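Local structure of hypothetical protein SP2199 (Streptococcus pneumoniae TIGR4, 2IBO) at residues A3-Q8 / V74-G79. The protein is of unknown function but belongs to the thiamine-binding protein family (MTH1187-YkoF clan) and so may bind thiamine or a related compound. Numbering follows the deposited sequence.
Sequences ASIALQ and VKINVG
The first and last strands of the four-stranded antiparallel sheet of a ferredoxin-like β-α-β-β-α-β fold pair here, with strand 2-11 in the interior of the sheet and strand 70-79 at its edge within the chain. Two hydrogen-bonded pairs, S4 with N77 and A6 with K75, each close a ring of two backbone bonds. S4 N reaches N77 O at 2.9 Å and N77 N returns to S4 O; A6 N meets K75 O at 2.9 Å, and K75 N meets A6 O on a lone pair at 3.0 Å. The A6-K75 bonds, both 159° at the hydrogen, are straighter than those of S4-N77. All four donors lie in the plane of the carbonyl they address. At the intervening non-hydrogen-bonded pair I5-I76, I5 CA makes a CA-H...O contact to K75 O at 3.2 Å, and I76 CA one to S4 O.

A3, I5, L7, V74, I76 and V78 share the apolar face. CB of A3 meets CG1 of V78 at 3.7 Å. L7 lies alongside V74, CD1 to CG2 at 3.7 Å, whereas I5 crosses V74 obliquely and lies side by side with I76.

On the other face, CB of A6 sits 3.6 Å from CB of K75, whose CG is anti to the carbonyl carbon (chi1 -80°), the chain running extended beyond it. Helix 49-64 covers part of the apolar face, and F41 of another subunit packs on S4, A6 and N77. S4 OG is hydrogen-bonded to L45 O, and K75 NZ forms salt bridges with E42 and with E42 of that subunit.

Strand 70-79 also pairs with a strand of a further subunit, continuing the sheet across the interface, while two carboxylates probably stabilise the charge of K75, a buried residue.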
ATOM      1  N   ALA A   3      -2.119 -13.291  13.139  1.00 18.85           N
ATOM      2  CA  ALA A   3      -1.690 -12.348  12.117  1.00 15.80           C
ATOM      3  C   ALA A   3      -2.296 -12.640  10.760  1.00 14.52           C
ATOM      4  O   ALA A   3      -2.655 -13.770  10.455  1.00 14.73           O
ATOM      5  CB  ALA A   3      -0.190 -12.355  12.012  1.00 12.73           C
ATOM      6  N   SER A   4      -2.421 -11.604   9.946  1.00 23.71           N
ATOM      7  CA  SER A   4      -2.960 -11.766   8.612  1.00 24.69           C
ATOM      8  C   SER A   4      -2.017 -11.006   7.690  1.00 24.75           C
ATOM      9  O   SER A   4      -1.539  -9.928   8.037  1.00 25.63           O
ATOM     10  CB  SER A   4      -4.375 -11.205   8.524  1.00 27.54           C
ATOM     11  OG  SER A   4      -5.027 -11.690   7.362  1.00 30.04           O
ATOM     12  N   ILE A   5      -1.750 -11.585   6.525  1.00 27.39           N
ATOM     13  CA  ILE A   5      -0.836 -11.031   5.536  1.00 25.92           C
ATOM     14  C   ILE A   5      -1.529 -11.009   4.191  1.00 26.45           C
ATOM     15  O   ILE A   5      -2.139 -11.998   3.789  1.00 28.33           O
ATOM     16  CB  ILE A   5       0.429 -11.930   5.431  1.00 17.95           C
ATOM     17  CG1 ILE A   5       1.269 -11.765   6.689  1.00 17.57           C
ATOM     18  CG2 ILE A   5       1.219 -11.640   4.176  1.00 15.73           C
ATOM     19  CD1 ILE A   5       1.653 -10.340   6.946  1.00 20.74           C
ATOM     20  N   ALA A   6      -1.453  -9.881   3.500  1.00 15.98           N
ATOM     21  CA  ALA A   6      -2.051  -9.759   2.178  1.00 15.10           C
ATOM     22  C   ALA A   6      -0.856  -9.577   1.257  1.00 15.81           C
ATOM     23  O   ALA A   6       0.001  -8.721   1.503  1.00 16.09           O
ATOM     24  CB  ALA A   6      -2.961  -8.550   2.128  1.00 21.04           C
ATOM     25  N   LEU A   7      -0.757 -10.395   0.218  1.00 18.81           N
ATOM     26  CA  LEU A   7       0.394 -10.287  -0.683  1.00 20.76           C
ATOM     27  C   LEU A   7       0.019 -10.052  -2.142  1.00 21.05           C
ATOM     28  O   LEU A   7      -0.918 -10.668  -2.678  1.00 20.97           O
ATOM     29  CB  LEU A   7       1.277 -11.547  -0.575  1.00 23.41           C
ATOM     30  CG  LEU A   7       2.520 -11.646  -1.485  1.00 23.91           C
ATOM     31  CD1 LEU A   7       3.576 -10.577  -1.082  1.00 22.82           C
ATOM     32  CD2 LEU A   7       3.104 -13.054  -1.396  1.00 21.13           C
ATOM     33  N   GLN A   8       0.752  -9.130  -2.759  1.00 18.02           N
ATOM     34  CA  GLN A   8       0.576  -8.792  -4.165  1.00 20.06           C
ATOM     35  C   GLN A   8       1.959  -8.702  -4.766  1.00 19.38           C
ATOM     36  O   GLN A   8       2.792  -7.909  -4.321  1.00 17.89           O
ATOM     37  CB  GLN A   8      -0.109  -7.445  -4.351  1.00 28.06           C
ATOM     38  CG  GLN A   8      -0.132  -7.014  -5.801  1.00 30.64           C
ATOM     39  CD  GLN A   8      -0.802  -5.671  -6.018  1.00 35.96           C
ATOM     40  OE1 GLN A   8      -1.173  -5.331  -7.146  1.00 36.27           O
ATOM     41  NE2 GLN A   8      -0.958  -4.894  -4.940  1.00 37.14           N
ATOM     42  N   VAL A  74       2.739  -5.496   0.578  1.00 17.26           N
ATOM     43  CA  VAL A  74       2.330  -6.432   1.607  1.00 16.73           C
ATOM     44  C   VAL A  74       1.577  -5.677   2.679  1.00 17.10           C
ATOM     45  O   VAL A  74       1.928  -4.546   3.006  1.00 17.69           O
ATOM     46  CB  VAL A  74       3.540  -7.135   2.265  1.00 18.15           C
ATOM     47  CG1 VAL A  74       3.049  -8.183   3.248  1.00 18.01           C
ATOM     48  CG2 VAL A  74       4.407  -7.779   1.206  1.00 17.41           C
ATOM     49  N   LYS A  75       0.527  -6.300   3.202  1.00 29.70           N
ATOM     50  CA  LYS A  75      -0.259  -5.718   4.272  1.00 29.74           C
ATOM     51  C   LYS A  75      -0.134  -6.689   5.417  1.00 31.71           C
ATOM     52  O   LYS A  75      -0.311  -7.898   5.239  1.00 32.97           O
ATOM     53  CB  LYS A  75      -1.731  -5.605   3.892  1.00 17.53           C
ATOM     54  CG  LYS A  75      -2.070  -4.435   3.032  1.00 14.85           C
ATOM     55  CD  LYS A  75      -3.505  -4.542   2.554  1.00 16.01           C
ATOM     56  CE  LYS A  75      -3.813  -3.475   1.523  1.00 15.89           C
ATOM     57  NZ  LYS A  75      -5.165  -3.695   0.940  1.00 19.14           N
ATOM     58  N   ILE A  76       0.196  -6.171   6.587  1.00 25.08           N
ATOM     59  CA  ILE A  76       0.297  -7.028   7.742  1.00 24.99           C
ATOM     60  C   ILE A  76      -0.664  -6.499   8.782  1.00 25.01           C
ATOM     61  O   ILE A  76      -0.861  -5.287   8.911  1.00 26.56           O
ATOM     62  CB  ILE A  76       1.732  -7.053   8.288  1.00 22.81           C
ATOM     63  CG1 ILE A  76       2.699  -7.353   7.125  1.00 23.37           C
ATOM     64  CG2 ILE A  76       1.838  -8.085   9.421  1.00 22.52           C
ATOM     65  CD1 ILE A  76       4.134  -7.639   7.518  1.00 21.49           C
ATOM     66  N   ASN A  77      -1.295  -7.417   9.497  1.00 24.88           N
ATOM     67  CA  ASN A  77      -2.233  -7.060  10.553  1.00 24.92           C
ATOM     68  C   ASN A  77      -1.914  -8.024  11.697  1.00 24.97           C
ATOM     69  O   ASN A  77      -2.131  -9.228  11.577  1.00 24.53           O
ATOM     70  CB  ASN A  77      -3.675  -7.231  10.051  1.00 14.16           C
ATOM     71  CG  ASN A  77      -4.714  -6.840  11.083  1.00 13.79           C
ATOM     72  OD1 ASN A  77      -4.452  -6.026  11.965  1.00 10.55           O
ATOM     73  ND2 ASN A  77      -5.905  -7.402  10.964  1.00 17.01           N
ATOM     74  N   VAL A  78      -1.368  -7.487  12.787  1.00 31.46           N
ATOM     75  CA  VAL A  78      -0.986  -8.292  13.949  1.00 33.84           C
ATOM     76  C   VAL A  78      -1.647  -7.876  15.253  1.00 35.40           C
ATOM     77  O   VAL A  78      -2.034  -6.715  15.425  1.00 34.47           O
ATOM     78  CB  VAL A  78       0.549  -8.259  14.192  1.00 24.89           C
ATOM     79  CG1 VAL A  78       1.245  -9.106  13.167  1.00 24.68           C
ATOM     80  CG2 VAL A  78       1.076  -6.803  14.151  1.00 23.00           C
ATOM     81  N   GLY A  79      -1.741  -8.841  16.169  1.00 31.90           N
ATOM     82  CA  GLY A  79      -2.339  -8.610  17.471  1.00 34.93           C
ATOM     83  C   GLY A  79      -3.717  -9.225  17.564  1.00 37.05           C
ATOM     84  O   GLY A  79      -4.009 -10.212  16.882  1.00 36.07           O
TER